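Local coordinates for protein biotin transporter BioY (Lactococcus lactis subsp. cremoris, PDB 4DVE) that binds biotin within the membrane as the substrate-binding S component of an ECF-type ABC transporter and probably works with the energy-coupling module to take it up, at residues A24-T27 with A28-I32; P47-L50 with Q51-G54. All coordinates share one frame; numbering follows the deposited sequence.

Contact 1 of 2, residues A24-T27 with A28-I32; sequences AFMT and AFIII. With BNG (nonyl beta-D-glucopyranoside), chain E.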
loop_
_atom_site.group_PDB
_atom_site.type_symbol
_atom_site.label_atom_id
_atom_site.label_comp_id
_atom_site.label_asym_id
_atom_site.label_seq_id
_atom_site.Cartn_x
_atom_site.Cartn_y
_atom_site.Cartn_z
ATOM N N ALA A 24 -2.067 5.998 -13.538
ATOM C CA ALA A 24 -3.351 6.647 -13.270
ATOM C C ALA A 24 -4.364 5.622 -12.794
ATOM O O ALA A 24 -5.061 5.869 -11.819
ATOM C CB ALA A 24 -3.862 7.426 -14.481
ATOM N N PHE A 25 -4.414 4.455 -13.444
ATOM C CA PHE A 25 -5.309 3.384 -12.986
ATOM C C PHE A 25 -5.060 2.931 -11.531
ATOM O O PHE A 25 -6.004 2.681 -10.773
ATOM C CB PHE A 25 -5.271 2.167 -13.916
ATOM C CG PHE A 25 -6.156 1.050 -13.447
ATOM C CD1 PHE A 25 -7.476 0.973 -13.857
ATOM C CD2 PHE A 25 -5.681 0.100 -12.540
ATOM C CE1 PHE A 25 -8.307 -0.048 -13.400
ATOM C CE2 PHE A 25 -6.507 -0.911 -12.074
ATOM C CZ PHE A 25 -7.819 -0.989 -12.512
HETATM N N MSE A 26 -3.793 2.815 -11.164
HETATM C CA MSE A 26 -3.388 2.342 -9.843
HETATM C C MSE A 26 -3.828 3.336 -8.794
HETATM O O MSE A 26 -4.390 2.927 -7.785
HETATM C CB MSE A 26 -1.865 2.075 -9.858
HETATM C CG MSE A 26 -1.340 1.373 -8.621
HETATM SE SE MSE A 26 -2.016 -0.490 -8.537
HETATM C CE MSE A 26 -3.217 -0.163 -7.034
ATOM N N THR A 27 -3.590 4.635 -9.043
ATOM C CA THR A 27 -4.060 5.724 -8.184
ATOM C C THR A 27 -5.593 5.705 -8.040
ATOM O O THR A 27 -6.120 5.743 -6.931
ATOM C CB THR A 27 -3.604 7.091 -8.728
ATOM O OG1 THR A 27 -2.166 7.144 -8.806
ATOM C CG2 THR A 27 -4.148 8.250 -7.869
ATOM N N ALA A 28 -6.289 5.572 -9.157
ATOM C CA ALA A 28 -7.753 5.490 -9.149
ATOM C C ALA A 28 -8.249 4.256 -8.378
ATOM O O ALA A 28 -9.245 4.347 -7.638
ATOM C CB ALA A 28 -8.298 5.482 -10.581
ATOM N N PHE A 29 -7.551 3.123 -8.544
ATOM C CA PHE A 29 -7.921 1.870 -7.876
ATOM C C PHE A 29 -7.822 1.976 -6.351
ATOM O O PHE A 29 -8.714 1.538 -5.605
ATOM C CB PHE A 29 -7.047 0.721 -8.392
ATOM C CG PHE A 29 -7.443 -0.618 -7.872
ATOM C CD1 PHE A 29 -8.566 -1.253 -8.367
ATOM C CD2 PHE A 29 -6.721 -1.230 -6.867
ATOM C CE1 PHE A 29 -8.951 -2.492 -7.878
ATOM C CE2 PHE A 29 -7.100 -2.467 -6.378
ATOM C CZ PHE A 29 -8.220 -3.095 -6.873
ATOM N N ILE A 30 -6.748 2.594 -5.892
ATOM C CA ILE A 30 -6.556 2.832 -4.480
ATOM C C ILE A 30 -7.691 3.701 -3.915
ATOM O O ILE A 30 -8.239 3.439 -2.801
ATOM C CB ILE A 30 -5.187 3.475 -4.215
ATOM C CG1 ILE A 30 -4.039 2.509 -4.567
ATOM C CG2 ILE A 30 -5.097 3.905 -2.740
ATOM C CD1 ILE A 30 -2.690 3.205 -4.792
ATOM N N ILE A 31 -8.056 4.730 -4.678
ATOM C CA ILE A 31 -9.179 5.618 -4.330
ATOM C C ILE A 31 -10.502 4.845 -4.272
ATOM O O ILE A 31 -11.249 4.976 -3.301
ATOM C CB ILE A 31 -9.286 6.825 -5.301
ATOM C CG1 ILE A 31 -8.065 7.751 -5.149
ATOM C CG2 ILE A 31 -10.588 7.609 -5.052
ATOM C CD1 ILE A 31 -7.932 8.823 -6.219
ATOM N N ILE A 32 -10.778 4.024 -5.282
ATOM C CA ILE A 32 -12.013 3.207 -5.318
ATOM C C ILE A 32 -12.127 2.271 -4.086
ATOM O O ILE A 32 -13.194 2.142 -3.509
ATOM C CB ILE A 32 -12.112 2.415 -6.656
ATOM C CG1 ILE A 32 -12.402 3.391 -7.815
ATOM C CG2 ILE A 32 -13.214 1.344 -6.610
ATOM C CD1 ILE A 32 -12.134 2.816 -9.196
HETATM C C1 BNG E . -2.025 10.324 -11.589
HETATM C C2 BNG E . -0.910 9.300 -11.765
HETATM C C3 BNG E . 0.383 9.971 -12.213
HETATM C C4 BNG E . 0.135 10.900 -13.396
HETATM C C5 BNG E . -1.042 11.828 -13.123
HETATM C C6 BNG E . -1.339 12.705 -14.334
HETATM C "C1'" BNG E . -4.341 10.556 -11.190
HETATM C "C2'" BNG E . -5.643 9.782 -11.358
HETATM C "C3'" BNG E . -6.723 10.324 -10.428
HETATM C "C4'" BNG E . -7.946 9.414 -10.423
HETATM C "C5'" BNG E . -9.062 10.003 -9.569
HETATM C "C6'" BNG E . -10.184 8.991 -9.364
HETATM C "C7'" BNG E . -11.422 9.661 -8.779
HETATM C "C8'" BNG E . -12.447 8.623 -8.337
HETATM C "C9'" BNG E . -12.775 7.669 -9.465
HETATM O O1 BNG E . -3.240 9.653 -11.263
HETATM O O2 BNG E . -0.688 8.618 -10.525
HETATM O O3 BNG E . 1.337 8.969 -12.586
HETATM O O4 BNG E . 1.309 11.679 -13.645
HETATM O O5 BNG E . -2.196 11.053 -12.803
HETATM O O6 BNG E . -2.662 13.242 -14.222
#

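Contact 2 of 2, residues P47-L50 with Q51-G54; sequences PIIL and QNMG. With BTN (biotin), chain D.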
loop_
_atom_site.group_PDB
_atom_site.type_symbol
_atom_site.label_atom_id
_atom_site.label_comp_id
_atom_site.label_asym_id
_atom_site.label_seq_id
_atom_site.Cartn_x
_atom_site.Cartn_y
_atom_site.Cartn_z
ATOM N N PRO A 47 -9.641 1.971 12.152
ATOM C CA PRO A 47 -10.522 0.954 11.593
ATOM C C PRO A 47 -9.828 -0.118 10.738
ATOM O O PRO A 47 -8.717 0.081 10.202
ATOM C CB PRO A 47 -11.472 1.788 10.713
ATOM C CG PRO A 47 -10.613 2.875 10.191
ATOM C CD PRO A 47 -9.698 3.223 11.361
ATOM N N ILE A 48 -10.509 -1.240 10.571
ATOM C CA ILE A 48 -10.138 -2.182 9.530
ATOM C C ILE A 48 -10.636 -1.575 8.202
ATOM O O ILE A 48 -11.775 -1.055 8.117
ATOM C CB ILE A 48 -10.781 -3.550 9.772
ATOM C CG1 ILE A 48 -10.252 -4.186 11.087
ATOM C CG2 ILE A 48 -10.610 -4.463 8.558
ATOM C CD1 ILE A 48 -11.064 -5.400 11.568
ATOM N N ILE A 49 -9.782 -1.642 7.188
ATOM C CA ILE A 49 -10.065 -1.056 5.884
ATOM C C ILE A 49 -9.671 -2.036 4.784
ATOM O O ILE A 49 -9.070 -3.098 5.038
ATOM C CB ILE A 49 -9.281 0.280 5.675
ATOM C CG1 ILE A 49 -7.758 0.051 5.661
ATOM C CG2 ILE A 49 -9.616 1.314 6.764
ATOM C CD1 ILE A 49 -6.962 1.241 5.138
ATOM N N LEU A 50 -9.977 -1.660 3.553
ATOM C CA LEU A 50 -9.503 -2.396 2.394
ATOM C C LEU A 50 -8.412 -1.641 1.626
ATOM O O LEU A 50 -7.645 -2.264 0.893
ATOM C CB LEU A 50 -10.678 -2.723 1.470
ATOM C CG LEU A 50 -10.409 -3.650 0.282
ATOM C CD1 LEU A 50 -9.783 -4.988 0.699
ATOM C CD2 LEU A 50 -11.697 -3.868 -0.530
ATOM N N GLN A 51 -8.315 -0.324 1.810
ATOM C CA GLN A 51 -7.517 0.520 0.911
ATOM C C GLN A 51 -6.001 0.221 0.908
ATOM O O GLN A 51 -5.320 0.411 -0.112
ATOM C CB GLN A 51 -7.838 1.998 1.218
ATOM C CG GLN A 51 -7.148 3.022 0.384
ATOM C CD GLN A 51 -7.752 4.420 0.532
ATOM O OE1 GLN A 51 -8.324 4.973 -0.432
ATOM N NE2 GLN A 51 -7.599 5.008 1.704
ATOM N N ASN A 52 -5.464 -0.247 2.046
ATOM C CA ASN A 52 -4.069 -0.615 2.097
ATOM C C ASN A 52 -3.685 -1.744 1.124
ATOM O O ASN A 52 -2.524 -1.866 0.754
ATOM C CB ASN A 52 -3.577 -0.895 3.528
ATOM C CG ASN A 52 -4.278 -2.054 4.179
ATOM O OD1 ASN A 52 -5.493 -2.200 4.042
ATOM N ND2 ASN A 52 -3.518 -2.881 4.921
HETATM N N MSE A 53 -4.644 -2.539 0.665
HETATM C CA MSE A 53 -4.344 -3.552 -0.353
HETATM C C MSE A 53 -3.805 -2.928 -1.650
HETATM O O MSE A 53 -2.897 -3.486 -2.319
HETATM C CB MSE A 53 -5.608 -4.366 -0.634
HETATM C CG MSE A 53 -5.310 -5.470 -1.654
HETATM SE SE MSE A 53 -6.863 -6.673 -1.886
HETATM C CE MSE A 53 -7.981 -5.426 -2.913
ATOM N N GLY A 54 -4.398 -1.809 -2.063
ATOM C CA GLY A 54 -3.965 -1.142 -3.293
ATOM C C GLY A 54 -2.531 -0.626 -3.176
ATOM O O GLY A 54 -1.787 -0.591 -4.164
HETATM C C11 BTN D . -6.933 6.335 7.086
HETATM O O11 BTN D . -7.719 6.255 6.115
HETATM O O12 BTN D . -7.016 7.289 7.873
HETATM C C10 BTN D . -5.839 5.275 7.318
HETATM C C9 BTN D . -6.350 4.024 8.037
HETATM C C8 BTN D . -5.189 3.035 8.296
HETATM C C7 BTN D . -5.716 1.659 8.730
HETATM C C2 BTN D . -4.607 0.648 8.960
HETATM S S1 BTN D . -3.788 0.226 7.412
HETATM C C6 BTN D . -3.097 -1.242 8.143
HETATM C C5 BTN D . -4.131 -1.801 9.152
HETATM N N1 BTN D . -5.013 -2.745 8.516
HETATM C C3 BTN D . -6.274 -2.323 8.462
HETATM O O3 BTN D . -7.219 -2.947 7.977
HETATM N N2 BTN D . -6.337 -1.114 9.045
HETATM C C4 BTN D . -5.070 -0.668 9.568
#

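Contact 1 of 2, residues A24-T27 with A28-I32
Phe25 and Phe29 project the same way from neighbouring turns, their ring planes nearly parallel (18°) but offset, so that little of one ring lies over the other, with centroids 6.0 Å apart. Phe25 CE2 instead reaches the bump made by Phe29 CB, at 4.1 Å. Beside this pair the selenomethionine Met26 starts out with CG anti to its own N (chi1 -171°), then bends twice, and the bends turn its methyl back over the following turn. Met26 CE settles into the notch between Phe29 CD2 and Ile30 CG1, 3.7 Å from Phe29 CD2. These are i to i+3 and i to i+4 contacts of a membrane-embedded alpha-helix, residues 13-33, whose backbone runs on through four successive bonds such as Ala28 N to Ala24 O (2.9 Å). Met26 and Ile30 face helix 52-80, touching Ala58 and Phe74 respectively. Another flank carries a nonyl glucoside detergent. Thr27 OG1 accepts a hydrogen bond from its sugar hydroxyl O2 (2.7 Å), which leaves its one hydroxyl hydrogen to serve the carbonyl oxygens of Ser23 and Ser70, both within hydrogen-bonding range. The nonyl chain then runs past the low methyl of Ala28 toward Ile31, whose CD1 lies 3.7 Å from detergent C5'.

Contact 2 of 2, residues P47-L50 with Q51-G54
Leu50 and Met53 meet where an extended loop turns into helix 52-80, and a backbone hydrogen bond from Met53 N to Leu50 O (3.0 Å), of i+3 to i type, closes a beta-turn-like bend leading into the helix.

Apolar side chains pack alongside the bend. Leu50 and Met53 run alongside each other, bringing the branch methyl Leu50 CD1 to 4.1 Å from the selenomethionine methyl Met53 CE, and both touch Leu33 of helix 13-33. Ile49 passes aslant over the Asn52 amide. Its CG1 sits between backbone N and carbonyl carbon (chi1 64°), which sets it against the polar Asn52 OD1 in van der Waals contact at 3.6 Å and sends CD1 on toward the biotin tail, 3.8 Å from C7. Asn52 lies against the thiophane side of biotin, its ND2 packing on C6 at 3.6 Å without bonding it.

The hydrogen bonds grip the ligand. The loop offers its backbone to the ureido ring of biotin: Pro47 O accepts from biotin N2 (2.9 Å), while Ile49 N donates to biotin O3 (3.0 Å) in a nearly straight bond of 168°. The Asn52 amide is held at both ends, OD1 by Lys176 and ND2 by Asp173, and Asp173 also bonds biotin itself.

The ureido group is thus read partly by main-chain atoms, one donor and one acceptor, whose spacing is set by the loop's path, while Asn52 links the entry of the helix to an acidic and a basic pocket residue whose charges would probably steady its amide.

In the fold
Both contacts are local, yet they occupy different depths. Contact 1 lies in the C-terminal half of helix 13-33, partly buried, with one flank against helix 52-80 and another against detergent; contact 2 is buried at the start of helix 52-80 and lines the biotin pocket. Their centres are about 13 Å apart, and they meet where Met26 and Ile30 pack against Gly54. The chemistry differs accordingly. In contact 1, apolar side chains and regular helical backbone bonds dominate, a single threonine hydroxyl meeting the detergent sugar. Contact 2 adds to its apolar pairs main-chain groups of an irregular loop, used on the substrate, and an asparagine tied to charged residues of helix 170-189.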